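Local coordinates for glutamate receptor kainate-like protein (Pleurobrachia bachei, PDB 4ZDM) that probably forms a glycine-activated ion channel subunit of the ionotropic glutamate receptor family, with a two-lobed domain that binds glycine, at residues L12-E17 / M90-L95; V42-M47 / T233-I238; D63-G68 / V144-P149; D104-L109 / P226-V231; S108-D113 / P214-F219. One frame throughout, in Å; residues are numbered along the deposited sequence.

Interaction 1 (L12-E17 / M90-L95); sequences LGIIPE and MIVVAL. With GLY (glycine), chain B.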
# COMPACT_ATOMS: atom_id res chain seq x y z
N LEU A 12 -6.06 -0.13 5.23
CA LEU A 12 -6.72 -0.70 6.40
C LEU A 12 -7.58 -1.88 5.97
O LEU A 12 -8.43 -1.77 5.08
CB LEU A 12 -7.55 0.36 7.12
CG LEU A 12 -6.76 1.58 7.56
CD1 LEU A 12 -7.69 2.56 8.23
CD2 LEU A 12 -5.58 1.32 8.44
N GLY A 13 -7.40 -3.00 6.66
CA GLY A 13 -8.09 -4.22 6.32
C GLY A 13 -9.48 -4.29 6.93
O GLY A 13 -9.65 -4.07 8.12
N ILE A 14 -10.48 -4.61 6.10
CA ILE A 14 -11.88 -4.68 6.52
C ILE A 14 -12.54 -5.95 5.99
O ILE A 14 -12.16 -6.47 4.94
CB ILE A 14 -12.72 -3.47 6.02
CG1 ILE A 14 -12.81 -3.42 4.52
CG2 ILE A 14 -12.10 -2.19 6.53
CD1 ILE A 14 -13.97 -2.52 4.02
N ILE A 15 -13.57 -6.39 6.71
CA ILE A 15 -14.60 -7.32 6.26
C ILE A 15 -15.90 -6.73 6.73
O ILE A 15 -16.08 -6.49 7.90
CB ILE A 15 -14.43 -8.73 6.83
CG1 ILE A 15 -13.18 -9.40 6.25
CG2 ILE A 15 -15.67 -9.60 6.52
CD1 ILE A 15 -12.84 -10.71 6.85
N PRO A 16 -16.90 -6.58 5.85
CA PRO A 16 -18.20 -6.12 6.31
C PRO A 16 -18.81 -7.09 7.32
O PRO A 16 -18.90 -8.31 7.07
CB PRO A 16 -19.02 -6.09 5.02
CG PRO A 16 -18.02 -5.75 3.97
CD PRO A 16 -16.84 -6.62 4.38
N GLU A 17 -19.27 -6.51 8.42
CA GLU A 17 -19.99 -7.21 9.49
C GLU A 17 -20.49 -6.15 10.42
O GLU A 17 -19.71 -5.52 11.15
CB GLU A 17 -19.12 -8.21 10.24
CG GLU A 17 -19.91 -9.01 11.24
CD GLU A 17 -19.04 -9.99 12.00
OE1 GLU A 17 -18.32 -10.73 11.30
OE2 GLU A 17 -19.14 -10.03 13.25
N MET A 90 -2.92 -2.09 8.84
CA MET A 90 -3.62 -2.27 10.09
C MET A 90 -4.96 -2.89 9.79
O MET A 90 -5.57 -2.53 8.78
CB MET A 90 -3.75 -0.93 10.86
CG MET A 90 -4.44 -1.06 12.18
SD MET A 90 -4.19 0.39 13.28
CE MET A 90 -4.98 1.64 12.36
N ILE A 91 -5.40 -3.81 10.63
CA ILE A 91 -6.71 -4.45 10.49
C ILE A 91 -7.67 -3.73 11.39
O ILE A 91 -7.39 -3.58 12.58
CB ILE A 91 -6.62 -5.92 10.87
CG1 ILE A 91 -5.68 -6.67 9.94
CG2 ILE A 91 -8.01 -6.53 10.93
CD1 ILE A 91 -5.32 -8.08 10.45
N VAL A 92 -8.81 -3.28 10.84
CA VAL A 92 -9.74 -2.43 11.61
C VAL A 92 -11.14 -3.00 11.74
O VAL A 92 -12.05 -2.25 12.14
CB VAL A 92 -9.75 -0.99 11.04
CG1 VAL A 92 -8.33 -0.38 11.11
CG2 VAL A 92 -10.32 -0.93 9.64
N VAL A 93 -11.31 -4.29 11.54
CA VAL A 93 -12.47 -5.01 12.08
C VAL A 93 -12.33 -5.07 13.59
O VAL A 93 -11.30 -4.65 14.14
CB VAL A 93 -12.62 -6.40 11.51
CG1 VAL A 93 -12.76 -6.36 9.95
CG2 VAL A 93 -11.49 -7.35 11.91
N ALA A 94 -13.34 -5.61 14.27
CA ALA A 94 -13.20 -5.98 15.66
C ALA A 94 -12.50 -7.32 15.67
O ALA A 94 -13.08 -8.41 15.55
CB ALA A 94 -14.57 -6.03 16.35
N LEU A 95 -11.17 -7.22 15.70
CA LEU A 95 -10.33 -8.41 15.56
C LEU A 95 -10.05 -9.01 16.92
O LEU A 95 -9.50 -8.35 17.82
CB LEU A 95 -9.01 -8.07 14.86
CG LEU A 95 -8.22 -9.26 14.35
CD1 LEU A 95 -8.92 -9.95 13.19
CD2 LEU A 95 -6.80 -8.86 13.97
N GLY B . -14.20 -10.88 15.27
CA GLY B . -13.94 -12.14 14.53
C GLY B . -12.50 -12.52 14.45
O GLY B . -12.15 -13.61 13.97
OXT GLY B . -11.60 -11.72 14.86

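Interaction 2 (V42-M47 / T233-I238); sequences VEIVSM and TFMLGI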
# COMPACT_ATOMS: atom_id res chain seq x y z
N VAL A 42 -15.78 2.16 11.36
CA VAL A 42 -15.58 3.13 10.31
C VAL A 42 -15.51 4.51 10.95
O VAL A 42 -14.66 5.31 10.60
CB VAL A 42 -16.72 3.00 9.26
CG1 VAL A 42 -16.62 4.10 8.24
CG2 VAL A 42 -16.63 1.63 8.63
N GLU A 43 -16.41 4.78 11.90
CA GLU A 43 -16.36 6.06 12.59
C GLU A 43 -15.13 6.19 13.50
O GLU A 43 -14.47 7.25 13.54
CB GLU A 43 -17.64 6.30 13.40
CG GLU A 43 -18.85 6.42 12.47
CD GLU A 43 -20.07 7.06 13.13
OE1 GLU A 43 -21.15 6.52 12.87
OE2 GLU A 43 -19.89 8.10 13.80
N ILE A 44 -14.72 5.11 14.17
CA ILE A 44 -13.49 5.15 14.95
C ILE A 44 -12.30 5.52 14.07
O ILE A 44 -11.47 6.35 14.42
CB ILE A 44 -13.24 3.82 15.68
CG1 ILE A 44 -14.25 3.62 16.79
CG2 ILE A 44 -11.80 3.71 16.22
CD1 ILE A 44 -14.18 2.27 17.47
N VAL A 45 -12.20 4.87 12.92
CA VAL A 45 -11.09 5.14 12.02
C VAL A 45 -11.11 6.58 11.50
O VAL A 45 -10.04 7.18 11.35
CB VAL A 45 -11.07 4.10 10.86
CG1 VAL A 45 -10.16 4.54 9.72
CG2 VAL A 45 -10.66 2.72 11.39
N SER A 46 -12.28 7.09 11.15
CA SER A 46 -12.36 8.47 10.71
C SER A 46 -11.83 9.43 11.76
O SER A 46 -11.02 10.32 11.45
CB SER A 46 -13.78 8.78 10.32
OG SER A 46 -13.87 10.15 9.96
N MET A 47 -12.24 9.25 13.01
CA MET A 47 -11.75 10.10 14.07
C MET A 47 -10.26 9.90 14.31
O MET A 47 -9.52 10.86 14.58
CB MET A 47 -12.54 9.84 15.36
CG MET A 47 -13.99 10.19 15.27
SD MET A 47 -14.83 9.99 16.87
CE MET A 47 -14.03 8.49 17.48
N THR A 233 -2.88 5.15 22.15
CA THR A 233 -3.24 6.36 22.91
C THR A 233 -4.58 6.87 22.42
O THR A 233 -5.46 7.25 23.23
CB THR A 233 -2.15 7.38 22.76
OG1 THR A 233 -1.00 6.90 23.49
CG2 THR A 233 -2.60 8.72 23.35
N PHE A 234 -4.78 6.92 21.10
CA PHE A 234 -6.06 7.37 20.60
C PHE A 234 -7.19 6.46 21.05
O PHE A 234 -8.26 6.93 21.47
CB PHE A 234 -6.04 7.45 19.06
CG PHE A 234 -7.34 7.89 18.52
CD1 PHE A 234 -7.64 9.23 18.48
CD2 PHE A 234 -8.30 6.97 18.16
CE1 PHE A 234 -8.88 9.67 18.09
CE2 PHE A 234 -9.57 7.45 17.73
CZ PHE A 234 -9.79 8.76 17.71
N MET A 235 -7.00 5.14 20.94
CA MET A 235 -8.04 4.23 21.29
C MET A 235 -8.41 4.35 22.76
O MET A 235 -9.60 4.27 23.13
CB MET A 235 -7.62 2.80 20.95
CG MET A 235 -8.73 1.79 21.04
SD MET A 235 -9.84 1.85 19.62
CE MET A 235 -8.97 0.76 18.50
N LEU A 236 -7.42 4.49 23.60
CA LEU A 236 -7.67 4.62 25.02
C LEU A 236 -8.49 5.85 25.32
O LEU A 236 -9.38 5.84 26.18
CB LEU A 236 -6.38 4.65 25.80
CG LEU A 236 -6.53 4.81 27.32
CD1 LEU A 236 -7.36 3.72 28.00
CD2 LEU A 236 -5.16 4.87 27.91
N GLY A 237 -8.22 6.93 24.63
CA GLY A 237 -8.99 8.13 24.90
C GLY A 237 -10.45 7.97 24.62
O GLY A 237 -11.33 8.33 25.44
N ILE A 238 -10.80 7.43 23.46
CA ILE A 238 -12.21 7.24 23.13
C ILE A 238 -12.83 6.10 23.95
O ILE A 238 -14.02 6.13 24.22
CB ILE A 238 -12.45 7.02 21.63
CG1 ILE A 238 -11.61 5.92 20.98
CG2 ILE A 238 -12.23 8.35 20.91
CD1 ILE A 238 -12.14 5.46 19.64

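Interaction 3 (D63-G68 / V144-P149); sequences DLKFGG and VDSRNP. With NA (sodium ion), chain E; GLY (glycine), chain B.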
# COMPACT_ATOMS: atom_id res chain seq x y z
N ASP A 63 -10.63 -13.64 0.06
CA ASP A 63 -11.25 -14.81 0.67
C ASP A 63 -12.30 -14.54 1.73
O ASP A 63 -12.96 -15.48 2.19
CB ASP A 63 -10.15 -15.75 1.20
CG ASP A 63 -9.37 -15.23 2.42
OD1 ASP A 63 -9.80 -14.20 2.99
OD2 ASP A 63 -8.33 -15.88 2.71
N LEU A 64 -12.49 -13.26 2.06
CA LEU A 64 -13.48 -12.81 3.02
C LEU A 64 -13.38 -13.55 4.37
O LEU A 64 -14.36 -13.70 5.12
CB LEU A 64 -14.87 -12.94 2.40
CG LEU A 64 -15.21 -11.87 1.37
CD1 LEU A 64 -16.53 -12.28 0.69
CD2 LEU A 64 -15.34 -10.49 1.99
N LYS A 65 -12.16 -13.90 4.76
CA LYS A 65 -11.90 -14.57 6.03
C LYS A 65 -11.22 -13.63 7.04
O LYS A 65 -10.42 -12.78 6.66
CB LYS A 65 -11.01 -15.79 5.85
CG LYS A 65 -11.67 -16.94 5.01
CD LYS A 65 -10.71 -18.02 4.75
CE LYS A 65 -11.37 -19.10 3.88
NZ LYS A 65 -10.34 -20.11 3.50
N PHE A 66 -11.55 -13.78 8.31
CA PHE A 66 -10.92 -12.92 9.32
C PHE A 66 -9.48 -13.32 9.52
O PHE A 66 -8.58 -12.49 9.47
CB PHE A 66 -11.71 -12.98 10.63
CG PHE A 66 -12.87 -12.03 10.66
CD1 PHE A 66 -14.02 -12.25 9.88
CD2 PHE A 66 -12.84 -10.87 11.41
CE1 PHE A 66 -15.04 -11.31 9.88
CE2 PHE A 66 -13.90 -9.97 11.42
CZ PHE A 66 -15.00 -10.20 10.63
N GLY A 67 -9.20 -14.58 9.67
CA GLY A 67 -7.83 -15.02 9.74
C GLY A 67 -7.69 -16.25 10.57
O GLY A 67 -7.82 -16.26 11.80
N GLY A 68 -7.36 -17.33 9.89
CA GLY A 68 -6.95 -18.56 10.53
C GLY A 68 -5.60 -19.03 9.96
O GLY A 68 -5.24 -18.57 8.87
N VAL A 144 -17.76 -20.61 12.32
CA VAL A 144 -17.19 -20.10 11.07
C VAL A 144 -15.75 -20.52 10.90
O VAL A 144 -14.94 -20.37 11.80
CB VAL A 144 -17.27 -18.59 10.99
CG1 VAL A 144 -16.86 -18.06 9.65
CG2 VAL A 144 -18.66 -18.10 11.31
N ASP A 145 -15.41 -21.00 9.71
CA ASP A 145 -14.02 -21.30 9.42
C ASP A 145 -13.18 -20.04 9.45
O ASP A 145 -13.60 -18.99 8.95
CB ASP A 145 -13.87 -21.94 8.04
CG ASP A 145 -12.42 -22.19 7.66
OD1 ASP A 145 -11.85 -23.18 8.15
OD2 ASP A 145 -11.85 -21.36 6.93
N SER A 146 -11.98 -20.16 10.01
CA SER A 146 -10.97 -19.08 10.00
C SER A 146 -11.46 -17.83 10.70
O SER A 146 -11.05 -16.72 10.38
CB SER A 146 -10.51 -18.76 8.58
OG SER A 146 -9.83 -19.89 8.00
N ARG A 147 -12.25 -18.01 11.75
CA ARG A 147 -12.71 -16.93 12.60
C ARG A 147 -12.36 -17.31 14.04
O ARG A 147 -12.08 -18.45 14.33
CB ARG A 147 -14.23 -16.72 12.40
CG ARG A 147 -14.80 -15.52 13.04
CD ARG A 147 -16.32 -15.53 12.88
NE ARG A 147 -17.06 -14.58 13.69
CZ ARG A 147 -17.32 -13.34 13.32
NH1 ARG A 147 -16.79 -12.83 12.22
NH2 ARG A 147 -18.07 -12.60 14.13
N ASN A 148 -12.30 -16.33 14.94
CA ASN A 148 -11.79 -16.56 16.29
C ASN A 148 -12.48 -17.65 17.13
O ASN A 148 -11.78 -18.40 17.80
CB ASN A 148 -11.84 -15.23 17.03
CG ASN A 148 -11.58 -15.36 18.53
OD1 ASN A 148 -10.47 -15.65 18.97
ND2 ASN A 148 -12.62 -15.10 19.32
N PRO A 149 -13.82 -17.80 17.10
CA PRO A 149 -14.36 -18.89 17.92
C PRO A 149 -13.78 -20.27 17.61
O PRO A 149 -13.42 -20.94 18.57
CB PRO A 149 -15.88 -18.82 17.65
CG PRO A 149 -16.07 -17.34 17.30
CD PRO A 149 -14.89 -17.01 16.47
NA NA E . -12.56 -24.98 9.58
N GLY B . -14.20 -10.88 15.27
CA GLY B . -13.94 -12.14 14.53
C GLY B . -12.50 -12.52 14.45
O GLY B . -12.15 -13.61 13.97
OXT GLY B . -11.60 -11.72 14.86
O HOH W 1 -9.67 -22.07 5.64
O HOH W 2 -13.67 -15.91 8.73
O HOH W 3 -11.41 -27.32 10.06

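Interaction 4 (D104-L109 / P226-V231); sequences DIDFSL and PFKNLV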
# COMPACT_ATOMS: atom_id res chain seq x y z
N ASP A 104 2.02 -13.99 16.17
CA ASP A 104 2.49 -13.55 14.87
C ASP A 104 2.16 -12.08 14.51
O ASP A 104 2.84 -11.52 13.67
CB ASP A 104 1.93 -14.45 13.78
CG ASP A 104 2.48 -15.87 13.82
OD1 ASP A 104 3.60 -16.06 14.37
OD2 ASP A 104 1.79 -16.78 13.31
N ILE A 105 1.13 -11.47 15.11
CA ILE A 105 0.82 -10.04 14.96
C ILE A 105 0.61 -9.43 16.34
O ILE A 105 0.48 -10.15 17.33
CB ILE A 105 -0.43 -9.82 14.09
CG1 ILE A 105 -1.69 -10.41 14.73
CG2 ILE A 105 -0.19 -10.40 12.70
CD1 ILE A 105 -3.00 -9.83 14.10
N ASP A 106 0.62 -8.12 16.37
CA ASP A 106 0.26 -7.35 17.57
C ASP A 106 -1.18 -6.91 17.51
O ASP A 106 -1.80 -6.80 16.42
CB ASP A 106 1.12 -6.11 17.72
CG ASP A 106 2.49 -6.36 18.39
OD1 ASP A 106 2.75 -7.48 18.88
OD2 ASP A 106 3.25 -5.37 18.44
N PHE A 107 -1.74 -6.66 18.68
CA PHE A 107 -3.07 -6.09 18.85
C PHE A 107 -2.94 -4.75 19.53
O PHE A 107 -2.15 -4.59 20.48
CB PHE A 107 -3.95 -7.04 19.67
CG PHE A 107 -4.35 -8.24 18.91
CD1 PHE A 107 -3.51 -9.34 18.84
CD2 PHE A 107 -5.51 -8.27 18.21
CE1 PHE A 107 -3.88 -10.46 18.10
CE2 PHE A 107 -5.89 -9.37 17.48
CZ PHE A 107 -5.06 -10.48 17.41
N SER A 108 -3.73 -3.82 19.04
CA SER A 108 -3.86 -2.54 19.73
C SER A 108 -4.50 -2.71 21.07
O SER A 108 -5.07 -3.74 21.40
CB SER A 108 -4.70 -1.55 18.90
OG SER A 108 -6.10 -1.87 18.90
N LEU A 109 -4.43 -1.64 21.85
CA LEU A 109 -5.32 -1.48 22.98
C LEU A 109 -6.74 -1.72 22.49
O LEU A 109 -7.12 -1.28 21.39
CB LEU A 109 -5.11 -0.09 23.60
CG LEU A 109 -5.85 0.26 24.86
CD1 LEU A 109 -4.90 1.12 25.79
CD2 LEU A 109 -7.07 1.02 24.49
N PRO A 226 5.77 1.19 13.97
CA PRO A 226 6.10 2.50 14.53
C PRO A 226 4.90 3.32 14.93
O PRO A 226 5.11 4.33 15.63
CB PRO A 226 6.90 3.15 13.40
CG PRO A 226 6.46 2.50 12.17
CD PRO A 226 6.13 1.07 12.54
N PHE A 227 3.69 2.97 14.50
CA PHE A 227 2.55 3.80 14.84
C PHE A 227 1.64 3.13 15.89
O PHE A 227 0.62 3.68 16.26
CB PHE A 227 1.76 4.23 13.57
CG PHE A 227 1.32 3.10 12.69
CD1 PHE A 227 0.16 2.41 12.94
CD2 PHE A 227 2.06 2.75 11.60
CE1 PHE A 227 -0.25 1.38 12.14
CE2 PHE A 227 1.64 1.74 10.77
CZ PHE A 227 0.50 1.04 11.05
N LYS A 228 2.05 1.99 16.45
CA LYS A 228 1.24 1.34 17.48
C LYS A 228 0.98 2.23 18.71
O LYS A 228 -0.15 2.29 19.18
CB LYS A 228 1.86 0.03 17.97
CG LYS A 228 0.94 -0.72 18.95
CD LYS A 228 1.45 -2.08 19.25
CE LYS A 228 0.47 -2.85 20.10
NZ LYS A 228 0.28 -2.28 21.47
N ASN A 229 1.99 2.90 19.23
CA ASN A 229 1.76 3.68 20.41
C ASN A 229 0.76 4.80 20.19
O ASN A 229 -0.04 5.09 21.07
CB ASN A 229 3.09 4.25 20.95
CG ASN A 229 4.03 3.18 21.49
OD1 ASN A 229 3.60 2.10 21.88
ND2 ASN A 229 5.32 3.49 21.52
N LEU A 230 0.78 5.44 19.02
CA LEU A 230 -0.18 6.50 18.72
C LEU A 230 -1.59 5.96 18.57
O LEU A 230 -2.57 6.57 19.01
CB LEU A 230 0.24 7.28 17.46
CG LEU A 230 1.49 8.17 17.63
CD1 LEU A 230 1.85 8.72 16.26
CD2 LEU A 230 1.23 9.28 18.57
N VAL A 231 -1.73 4.79 17.95
CA VAL A 231 -3.04 4.14 17.83
C VAL A 231 -3.58 3.81 19.22
O VAL A 231 -4.73 4.05 19.52
CB VAL A 231 -2.92 2.89 16.96
CG1 VAL A 231 -4.13 2.01 17.01
CG2 VAL A 231 -2.69 3.26 15.50

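Interaction 5 (S108-D113 / P214-F219); sequences SLSMMD and PFELAF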
# COMPACT_ATOMS: atom_id res chain seq x y z
N SER A 108 -3.73 -3.82 19.04
CA SER A 108 -3.86 -2.54 19.73
C SER A 108 -4.50 -2.71 21.07
O SER A 108 -5.07 -3.74 21.40
CB SER A 108 -4.70 -1.55 18.90
OG SER A 108 -6.10 -1.87 18.90
N LEU A 109 -4.43 -1.64 21.85
CA LEU A 109 -5.32 -1.48 22.98
C LEU A 109 -6.74 -1.72 22.49
O LEU A 109 -7.12 -1.28 21.39
CB LEU A 109 -5.11 -0.09 23.60
CG LEU A 109 -5.85 0.26 24.86
CD1 LEU A 109 -4.90 1.12 25.79
CD2 LEU A 109 -7.07 1.02 24.49
N SER A 110 -7.55 -2.43 23.28
CA SER A 110 -8.81 -2.92 22.77
C SER A 110 -9.91 -1.92 22.74
O SER A 110 -9.94 -0.97 23.56
CB SER A 110 -9.21 -4.14 23.56
OG SER A 110 -9.41 -3.80 24.93
N MET A 111 -10.84 -2.10 21.80
CA MET A 111 -12.03 -1.26 21.72
C MET A 111 -13.14 -1.73 22.68
O MET A 111 -13.96 -0.93 23.12
CB MET A 111 -12.54 -1.17 20.26
CG MET A 111 -12.90 -2.48 19.62
SD MET A 111 -13.48 -2.20 17.92
CE MET A 111 -11.86 -2.59 17.27
N MET A 112 -13.17 -3.01 23.02
CA MET A 112 -14.16 -3.56 23.92
C MET A 112 -13.84 -5.01 24.17
O MET A 112 -12.97 -5.60 23.53
CB MET A 112 -15.56 -3.42 23.36
CG MET A 112 -15.79 -4.24 22.17
SD MET A 112 -17.42 -3.91 21.35
CE MET A 112 -17.32 -2.24 20.99
N ASP A 113 -14.49 -5.58 25.18
CA ASP A 113 -14.36 -7.01 25.51
C ASP A 113 -15.51 -7.80 24.91
O ASP A 113 -16.67 -7.38 24.94
CB ASP A 113 -14.33 -7.21 27.02
CG ASP A 113 -13.15 -6.57 27.69
OD1 ASP A 113 -12.10 -6.30 27.04
OD2 ASP A 113 -13.25 -6.35 28.92
N PRO A 214 -13.78 -15.32 27.32
CA PRO A 214 -13.68 -13.92 26.90
C PRO A 214 -12.41 -13.61 26.15
O PRO A 214 -11.35 -14.29 26.27
CB PRO A 214 -13.76 -13.16 28.22
CG PRO A 214 -13.61 -14.08 29.23
CD PRO A 214 -13.82 -15.47 28.77
N PHE A 215 -12.46 -12.52 25.38
CA PHE A 215 -11.32 -12.05 24.62
C PHE A 215 -11.50 -10.56 24.36
O PHE A 215 -12.63 -10.09 24.31
CB PHE A 215 -11.17 -12.77 23.25
CG PHE A 215 -12.47 -12.92 22.53
CD1 PHE A 215 -13.28 -14.02 22.77
CD2 PHE A 215 -12.93 -11.96 21.65
CE1 PHE A 215 -14.52 -14.14 22.17
CE2 PHE A 215 -14.15 -12.09 21.07
CZ PHE A 215 -14.94 -13.18 21.31
N GLU A 216 -10.40 -9.86 24.17
CA GLU A 216 -10.42 -8.48 23.70
C GLU A 216 -10.69 -8.42 22.21
O GLU A 216 -10.23 -9.30 21.49
CB GLU A 216 -9.12 -7.80 24.03
CG GLU A 216 -8.90 -7.56 25.52
CD GLU A 216 -7.69 -6.72 25.77
OE1 GLU A 216 -7.85 -5.56 26.25
OE2 GLU A 216 -6.53 -7.13 25.46
N LEU A 217 -11.35 -7.36 21.77
CA LEU A 217 -11.58 -7.01 20.37
C LEU A 217 -10.76 -5.77 20.11
O LEU A 217 -10.93 -4.77 20.82
CB LEU A 217 -13.06 -6.75 20.11
CG LEU A 217 -13.92 -8.00 20.25
CD1 LEU A 217 -15.38 -7.61 20.45
CD2 LEU A 217 -13.81 -8.85 19.02
N ALA A 218 -9.89 -5.80 19.11
CA ALA A 218 -8.91 -4.73 18.90
C ALA A 218 -8.58 -4.59 17.45
O ALA A 218 -9.08 -5.33 16.60
CB ALA A 218 -7.66 -5.06 19.75
N PHE A 219 -7.69 -3.66 17.11
CA PHE A 219 -7.11 -3.59 15.77
C PHE A 219 -5.85 -4.44 15.73
O PHE A 219 -5.19 -4.67 16.75
CB PHE A 219 -6.81 -2.15 15.39
CG PHE A 219 -8.04 -1.26 15.17
CD1 PHE A 219 -9.32 -1.74 15.17
CD2 PHE A 219 -7.83 0.09 14.92
CE1 PHE A 219 -10.41 -0.86 14.92
CE2 PHE A 219 -8.90 0.96 14.67
CZ PHE A 219 -10.16 0.49 14.67
O HOH W 4 -6.10 -6.23 22.68
O HOH W 5 -6.57 -3.06 25.98

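Interaction 1 (L12-E17 / M90-L95)
Gly13 meets Met90 and Val92 through flat peptide groups, each donor lying in the plane of the carbonyl it reaches. Gly13 N donates a hydrogen bond to Met90 O over 2.8 Å, and Gly13 O takes the nearly straight bond from Val92 N (174° at the hydrogen). On the sheet face of Leu12 and Met90 the two side chains lie alongside each other, Leu12 CD2 being 3.8 Å from Met90 CB. Val92 CG2 sits against Ile14 CG2 at 3.8 Å. On the face of Ile91, Gly13 contributes no side chain, and helix 78-84 covers the isoleucine. This is a parallel pairing of strands 8-13 and 90-92 within the first lobe of a fold related to periplasmic binding proteins. Beyond it the chain turns a corner at Val93, whose CG1, anti to the carbonyl carbon (chi1 -59°), is set 3.3 Å from Ile15 N, a buried atom without a polar partner in the model. Past the corner, Ala94, the centre of an inverse gamma turn, accepts a bond of 2.7 Å at its O from N of the glycine ligand.

Interaction 2 (V42-M47 / T233-I238)
Phe234 pushes the far end of its ring into a shallow hollow on helix 40-52, bordered by the backbone of Ile44 and by Met47. Its CZ is 3.6 Å from Met47 C and almost as close to Met47 CB, while its CE2 lies 4.0 Å from Ile44 O. The ring arrives obliquely, and its CG stands anti to the backbone N (chi1 179°), which carries it toward the other helix. One turn further on, Ile238 supplies the second bump: its CD1 rests against both branches of Ile44, 3.9 Å from CG2 and only slightly more from CG1. Met47, in the conformer described, bends at its last torsion and brings CE to 3.9 Å from Ile238 CG2; a second conformer was also modelled, so this touch is less certain. Met235 closes the row loosely, with SD 4.3 Å from Ile44 CG2. The short helical segments approach to 11.2 Å between axes, at 120° between their N-to-C directions, a separation bridged by these long side chains. Leu247 of helix 243-254 also packs on Ile44, and Phe219 of strand 205-221 touches both Ile44 and Met235, so a third helix and a strand complete the surroundings of the two packed helices. The side chains that meet here do so through apolar atoms, which implies that the two helices are matched by shape and burial rather than by directional bonds.

Interaction 3 (D63-G68 / V144-P149)
Phe66 and Arg147 run side by side and point the same way, with ring and guanidinium planes 84° apart, so that the guanidinium presents an edge to the ring face. NH1 stands 3.3 Å above the Phe66 plane, displaced toward the rim, and CZ lies 4.8 Å from the ring centroid, a cation-pi contact. The same NH1 is salt-bridged to Glu17, which helps fix the group. One guanidinium face carries the ligand: CA of the bound glycine sits 3.7 Å above its centre. Next to this pair along the chain, Gly67 N donates to Ser146 O at 2.9 Å. Lys65 crosses Asp145 obliquely in a long salt bridge, NZ to OD2 4.0 Å, supplemented by a water that accepts from NZ and donates to OD2. Asp145 OD1 binds a sodium ion together with Glu150. With Asn148 N, at the start of helix 148-155, donating to the ligand O at 2.9 Å, the contact joins the two lobes across the ligand cleft characteristic of glutamate-receptor binding domains.

Interaction 4 (D104-L109 / P226-V231)
Asp106 meets Lys228 at about a right angle, its OD2 3.8 Å from the lysine CD. The charged atoms themselves stay apart, with OD2 and NZ separated by 5.2 Å, so any attraction between them probably acts only at a distance. At Phe107 it is the backbone that touches: Phe107 O lies 3.2 Å from Lys228 CE. NZ is 3.5 Å from the same carbonyl O at a poor angle for a bond; the chain runs extended to CE, and the bend there (chi4 -66°) sets NZ, whose salt bridge goes to Asp232, one turn along the helix. Ser108 follows, with CB against Val231 CG1 at 4.1 Å. Its hydroxyl turns elsewhere, donating to Leu109 O over 2.8 Å from above the carbonyl plane while accepting from Phe219 N. Leu109 N in turn donates to Asp232, so the acid that holds the lysine also holds the end of the loop. Backbone bonds from Asp106 to Leu221 and from Ser108 to Phe219 keep the first segment against strand 205-221. Here the opening turn of helix 228-240, with Phe227 at its N-cap position, packs on short strand 106-107 at the margin of the sheet in the first lobe.

Interaction 5 (S108-D113 / P214-F219)
Ser110 and Glu216 make the shortest polar contact: the serine OG donates to OE1 over 2.7 Å, approaching from above the carboxylate plane. Around them the backbones are joined. Met111 N reaches Leu217 O at 2.8 Å, and Leu217 N reaches Met112 O at 3.0 Å, so Leu217 is bonded through both its N and its O, to two consecutive residues. At the far end Ser108 N donates to Phe219 O; Ser108 and Phe219 are thus joined twice, through Ser108 N and through its OG, which chi1 (73°) places between the backbone N and the carbonyl carbon. Ala218 CB is pressed to within 3.3 Å of Ser108 O. On the apolar face Met112 leans across Leu217, CG to CD1 3.8 Å. In the next shell, a water accepts from Ser110 N and donates to Glu216 OE1, steadying the carboxylate. Asp113 lies alongside it, OD1 4.4 Å from Glu216 OE1, and these like charges may make proton uptake by one of them somewhat easier. Further out, Arg239 bonds Ser110 O, and strand 94-96 lines the other edge of strand 205-221. Strands 112-121 and 205-221, antiparallel here, are the two crossover strands that link the lobes, as in the hinge of glutamate-receptor binding domains.

Interactions 1 and 3 both touch the bound glycine, and they meet where Glu17 OE1 grips Arg147 NH1 at 2.8 Å and Val93 packs on Phe66. Interaction 5 adjoins the pocket through strand 205-221: Leu95 O lies 2.9 Å from Ala218 N, a probable hydrogen bond, and the side chain of Leu217 comes within about 4 Å of the ligand. Interactions 4 and 5 share Ser108 and Leu109, which lead from strand 106-107 toward strand 112-121 and pack on helix 228-240. Interaction 2 uses the same helix, with Met235 CE 3.8 Å from Phe219 CD2. Interactions 2 and 3 do not touch, their centres being about 25 Å and their nearest atoms about 12 Å apart.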